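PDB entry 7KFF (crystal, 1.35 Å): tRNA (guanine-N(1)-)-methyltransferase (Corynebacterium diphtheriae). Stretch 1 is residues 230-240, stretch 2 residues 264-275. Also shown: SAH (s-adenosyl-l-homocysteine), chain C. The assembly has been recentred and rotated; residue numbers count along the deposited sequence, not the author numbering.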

# COMPACT_ATOMS: atom_id res chain seq x y z
N SER A 230 11.48 -12.78 -4.49
CA SER A 230 11.84 -13.38 -5.77
C SER A 230 12.00 -14.89 -5.64
O SER A 230 11.57 -15.64 -6.52
CB SER A 230 13.11 -12.73 -6.31
OG SER A 230 14.24 -13.01 -5.50
N ASP A 231 12.61 -15.35 -4.55
CA ASP A 231 12.82 -16.76 -4.27
C ASP A 231 11.99 -17.24 -3.08
O ASP A 231 12.33 -18.25 -2.46
CB ASP A 231 14.30 -17.01 -3.99
CG ASP A 231 14.82 -16.15 -2.85
OD1 ASP A 231 14.04 -15.32 -2.32
OD2 ASP A 231 16.01 -16.30 -2.48
N GLY A 232 10.92 -16.52 -2.75
CA GLY A 232 10.09 -16.85 -1.62
C GLY A 232 10.56 -16.29 -0.30
O GLY A 232 9.86 -16.46 0.71
N LEU A 233 11.70 -15.60 -0.28
CA LEU A 233 12.29 -15.10 0.95
C LEU A 233 12.35 -13.58 0.93
O LEU A 233 12.36 -12.95 -0.13
CB LEU A 233 13.72 -15.63 1.11
CG LEU A 233 13.90 -17.14 1.21
CD1 LEU A 233 15.38 -17.49 1.30
CD2 LEU A 233 13.14 -17.71 2.39
N LEU A 234 12.43 -13.01 2.13
CA LEU A 234 12.68 -11.58 2.28
C LEU A 234 14.16 -11.27 2.07
O LEU A 234 15.01 -12.09 2.40
CB LEU A 234 12.29 -11.13 3.69
CG LEU A 234 10.87 -11.43 4.12
CD1 LEU A 234 10.66 -10.93 5.56
CD2 LEU A 234 9.87 -10.82 3.18
N GLU A 235 14.46 -10.09 1.54
CA GLU A 235 15.85 -9.69 1.42
C GLU A 235 16.44 -9.37 2.79
O GLU A 235 15.76 -8.84 3.67
CB GLU A 235 16.00 -8.47 0.51
CG GLU A 235 15.95 -8.77 -0.99
CD GLU A 235 17.21 -9.43 -1.53
OE1 GLU A 235 17.08 -10.27 -2.45
OE2 GLU A 235 18.32 -9.11 -1.04
N GLY A 236 17.72 -9.68 2.95
CA GLY A 236 18.45 -9.33 4.15
C GLY A 236 18.95 -7.89 4.13
O GLY A 236 18.67 -7.10 3.21
N PRO A 237 19.69 -7.53 5.17
CA PRO A 237 20.18 -6.16 5.30
C PRO A 237 21.27 -5.83 4.30
O PRO A 237 21.98 -6.70 3.78
CB PRO A 237 20.74 -6.10 6.72
CG PRO A 237 21.08 -7.52 7.03
CD PRO A 237 20.05 -8.36 6.34
N SER A 238 21.41 -4.52 4.04
CA SER A 238 22.45 -3.99 3.18
C SER A 238 23.29 -2.98 3.95
O SER A 238 22.83 -2.37 4.92
CB SER A 238 21.86 -3.28 1.97
OG SER A 238 21.13 -4.19 1.17
N TYR A 239 24.52 -2.77 3.47
CA TYR A 239 25.48 -1.90 4.13
C TYR A 239 26.30 -1.16 3.08
O TYR A 239 26.54 -1.69 1.99
CB TYR A 239 26.44 -2.71 5.01
CG TYR A 239 25.76 -3.55 6.06
CD1 TYR A 239 25.47 -3.01 7.29
CD2 TYR A 239 25.36 -4.85 5.80
CE1 TYR A 239 24.82 -3.76 8.26
CE2 TYR A 239 24.72 -5.61 6.76
CZ TYR A 239 24.45 -5.06 7.98
OH TYR A 239 23.79 -5.79 8.94
N THR A 240 26.76 0.04 3.45
CA THR A 240 27.70 0.81 2.64
C THR A 240 28.74 1.45 3.55
O THR A 240 28.73 1.25 4.77
CB THR A 240 26.95 1.81 1.72
OG1 THR A 240 27.89 2.39 0.80
CG2 THR A 240 26.28 2.90 2.51
N SAH C . 16.16 -4.77 -3.09
CA SAH C . 15.07 -4.42 -2.19
CB SAH C . 14.29 -3.32 -2.86
CG SAH C . 14.23 -2.00 -2.09
SD SAH C . 12.87 -1.14 -2.86
C SAH C . 14.12 -5.57 -1.89
O SAH C . 13.47 -6.10 -2.78
OXT SAH C . 13.97 -5.96 -0.73
C5' SAH C . 13.31 0.51 -2.32
C4' SAH C . 12.53 1.01 -1.13
O4' SAH C . 11.14 1.08 -1.41
C3' SAH C . 12.63 0.20 0.17
O3' SAH C . 13.83 0.41 0.82
C2' SAH C . 11.39 0.71 0.92
O2' SAH C . 11.63 1.97 1.48
C1' SAH C . 10.41 0.85 -0.22
N9 SAH C . 9.58 -0.35 -0.42
C8 SAH C . 9.61 -1.22 -1.48
N7 SAH C . 8.64 -2.15 -1.32
C5 SAH C . 8.01 -1.88 -0.15
C6 SAH C . 6.96 -2.50 0.52
N6 SAH C . 6.33 -3.60 0.07
N1 SAH C . 6.54 -1.96 1.71
C2 SAH C . 7.14 -0.83 2.21
N3 SAH C . 8.16 -0.21 1.57
C4 SAH C . 8.58 -0.74 0.41
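Stretch 2 264-275: RWRREQSLKRTW

Stretch 2 is helical throughout, part of a longer helix, and it packs along stretch 1, a loop that turns at Asp231 and Gly232 and is extended from Leu233 onward. The loop crosses the helix steeply, meeting earlier helical residues as it advances: Leu234 lies beside Thr274, with CA atoms 5.4 Å apart, Gly236 lies beside Ser270 at 4.5 Å between CA atoms, and Tyr239 reaches Trp265, a turn and more earlier in the helix.

Two small hydroxyl side chains, one helical turn apart, fasten the helix to the backbone N and O of Leu234. Thr274, with chi1 in m (-54°), places OG1 where it donates to Ser270 O at 2.8 Å, within its own helix, and accepts from Leu234 N at 2.9 Å. Its hydroxyl thus serves both the helix and the loop. Ser270 instead adopts t (172°), from which OG donates to Leu234 O at a short 2.6 Å. Its small side chain suits a place where the loop and helix backbones lie close, and OG also lies 3.1 Å from Leu233 CB and accepts a hydrogen bond from water 2, which donates as well to Asp231 OD2.

Gly236 answers this closeness. A CB built there would point toward the helix and sit 2.9 Å from Gln269 CB, a clash. Its N meets the helix through water 3, which accepts from Gly236 N and donates to Arg266 O. Gly232 is suited to its place by its backbone alone: at phi/psi of 86/-3 a CB would jam against the preceding carbonyl oxygen.

The leucines beside these polar links are both m,t. Leu233 extends CD1 to Leu271 CD2, 3.8 Å away, and over one face of the Arg267 guanidinium, 3.5 Å from NH1. The CA-to-CB bond of Arg267 points away from the loop, but its t,p,t chain brings the guanidinium back, so that NH1 forms a salt bridge with Asp231 OD2 at 3.3 Å, near the guanidinium plane. Asp231, at chi1 p, divides its carboxylate: OD1 accepts from Leu233 N at 3.1 Å, holding the turn, while OD2 faces the arginine. Leu234 CD1 packs 4.0 Å from Arg273 CG, using the aliphatic part of that long side chain.

Farther along, Pro237 sets CG 3.7 Å from Gln269 OE1. Trp265, chi1 t, starts sideways but its ring swings nearer, bringing CH2 to 3.9 Å from Tyr239 CE2; the rings meet edge to edge. The CA-to-CB bond of Glu235 points away from the helix, and its CG lies 3.4 Å from SAH OXT.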

# COMPACT_ATOMS: atom_id res chain seq x y z
N ARG A 264 26.90 -16.91 0.36
CA ARG A 264 26.28 -17.71 1.40
C ARG A 264 25.75 -16.82 2.53
O ARG A 264 24.66 -17.06 3.05
CB ARG A 264 27.25 -18.75 1.96
CG ARG A 264 26.66 -19.60 3.09
CD ARG A 264 25.43 -20.39 2.62
NE ARG A 264 24.64 -20.90 3.74
CZ ARG A 264 23.44 -21.46 3.62
NH1 ARG A 264 22.88 -21.57 2.43
NH2 ARG A 264 22.80 -21.88 4.70
N TRP A 265 26.52 -15.80 2.91
CA TRP A 265 26.07 -14.86 3.93
C TRP A 265 24.76 -14.21 3.52
O TRP A 265 23.84 -14.08 4.33
CB TRP A 265 27.15 -13.81 4.20
CG TRP A 265 26.73 -12.72 5.17
CD1 TRP A 265 26.89 -12.72 6.53
CD2 TRP A 265 26.09 -11.49 4.84
NE1 TRP A 265 26.38 -11.57 7.07
CE2 TRP A 265 25.89 -10.79 6.05
CE3 TRP A 265 25.67 -10.91 3.65
CZ2 TRP A 265 25.28 -9.54 6.10
CZ3 TRP A 265 25.07 -9.65 3.70
CH2 TRP A 265 24.87 -8.99 4.91
N ARG A 266 24.66 -13.80 2.25
CA ARG A 266 23.43 -13.16 1.80
C ARG A 266 22.25 -14.11 1.92
O ARG A 266 21.16 -13.70 2.34
CB ARG A 266 23.57 -12.68 0.35
CG ARG A 266 24.59 -11.58 0.08
CD ARG A 266 24.25 -10.90 -1.23
NE ARG A 266 25.38 -10.62 -2.11
CZ ARG A 266 26.10 -9.50 -2.11
NH1 ARG A 266 27.09 -9.35 -2.97
NH2 ARG A 266 25.84 -8.54 -1.23
N ARG A 267 22.45 -15.38 1.59
CA ARG A 267 21.37 -16.36 1.72
C ARG A 267 20.98 -16.55 3.19
O ARG A 267 19.79 -16.55 3.53
CB ARG A 267 21.80 -17.68 1.10
CG ARG A 267 20.81 -18.80 1.28
CD ARG A 267 19.79 -18.79 0.20
NE ARG A 267 18.84 -19.89 0.33
CZ ARG A 267 17.70 -19.96 -0.34
NH1 ARG A 267 17.39 -18.99 -1.19
NH2 ARG A 267 16.88 -20.97 -0.15
N GLU A 268 21.98 -16.72 4.06
CA GLU A 268 21.68 -16.84 5.49
C GLU A 268 20.88 -15.65 6.00
O GLU A 268 19.90 -15.81 6.72
CB GLU A 268 22.98 -16.99 6.28
CG GLU A 268 23.69 -18.32 6.03
CD GLU A 268 25.07 -18.38 6.70
OE1 GLU A 268 25.55 -17.35 7.21
OE2 GLU A 268 25.66 -19.47 6.70
N GLN A 269 21.29 -14.45 5.63
CA GLN A 269 20.62 -13.27 6.15
C GLN A 269 19.19 -13.17 5.63
O GLN A 269 18.32 -12.65 6.33
CB GLN A 269 21.41 -12.02 5.77
CG GLN A 269 22.73 -11.91 6.51
CD GLN A 269 22.54 -11.77 8.00
OE1 GLN A 269 21.80 -10.88 8.45
NE2 GLN A 269 23.18 -12.62 8.77
N SER A 270 18.95 -13.64 4.41
CA SER A 270 17.59 -13.71 3.88
C SER A 270 16.76 -14.75 4.64
O SER A 270 15.61 -14.48 5.02
CB SER A 270 17.67 -14.00 2.39
OG SER A 270 16.42 -14.25 1.83
N LEU A 271 17.34 -15.92 4.91
CA LEU A 271 16.64 -16.90 5.74
C LEU A 271 16.36 -16.34 7.13
O LEU A 271 15.27 -16.55 7.68
CB LEU A 271 17.48 -18.16 5.88
CG LEU A 271 17.65 -19.00 4.62
CD1 LEU A 271 18.76 -20.01 4.77
CD2 LEU A 271 16.32 -19.69 4.28
N LYS A 272 17.33 -15.63 7.71
CA LYS A 272 17.18 -15.11 9.06
C LYS A 272 16.09 -14.05 9.11
O LYS A 272 15.23 -14.07 10.00
CB LYS A 272 18.52 -14.52 9.53
CG LYS A 272 18.50 -13.88 10.90
CD LYS A 272 19.94 -13.50 11.29
CE LYS A 272 20.02 -12.84 12.66
NZ LYS A 272 19.89 -11.37 12.56
N ARG A 273 16.09 -13.10 8.16
CA ARG A 273 15.07 -12.07 8.16
C ARG A 273 13.70 -12.70 7.97
O ARG A 273 12.73 -12.31 8.62
CB ARG A 273 15.34 -11.03 7.07
CG ARG A 273 14.29 -9.90 6.99
CD ARG A 273 14.26 -9.02 8.23
NE ARG A 273 15.41 -8.12 8.26
CZ ARG A 273 15.43 -6.89 7.75
NH1 ARG A 273 16.54 -6.16 7.83
NH2 ARG A 273 14.34 -6.37 7.19
N THR A 274 13.60 -13.70 7.08
CA THR A 274 12.31 -14.35 6.86
C THR A 274 11.86 -15.10 8.11
O THR A 274 10.68 -15.02 8.49
CB THR A 274 12.41 -15.30 5.65
OG1 THR A 274 12.90 -14.58 4.51
CG2 THR A 274 11.04 -15.90 5.33
N TRP A 275 12.77 -15.81 8.76
CA TRP A 275 12.43 -16.48 10.01
C TRP A 275 11.97 -15.49 11.07
O TRP A 275 11.00 -15.75 11.79
CB TRP A 275 13.64 -17.26 10.51
CG TRP A 275 13.41 -17.92 11.82
CD1 TRP A 275 12.70 -19.05 12.07
CD2 TRP A 275 13.88 -17.46 13.09
NE1 TRP A 275 12.71 -19.34 13.41
CE2 TRP A 275 13.43 -18.37 14.06
CE3 TRP A 275 14.65 -16.36 13.50
CZ2 TRP A 275 13.72 -18.23 15.41
CZ3 TRP A 275 14.93 -16.22 14.85
CH2 TRP A 275 14.46 -17.15 15.79
O HOH W 1 14.71 -20.12 -2.03
O HOH W 2 17.49 -14.90 -0.99
O HOH W 3 20.21 -11.02 1.89
O HOH W 4 24.02 -8.49 9.21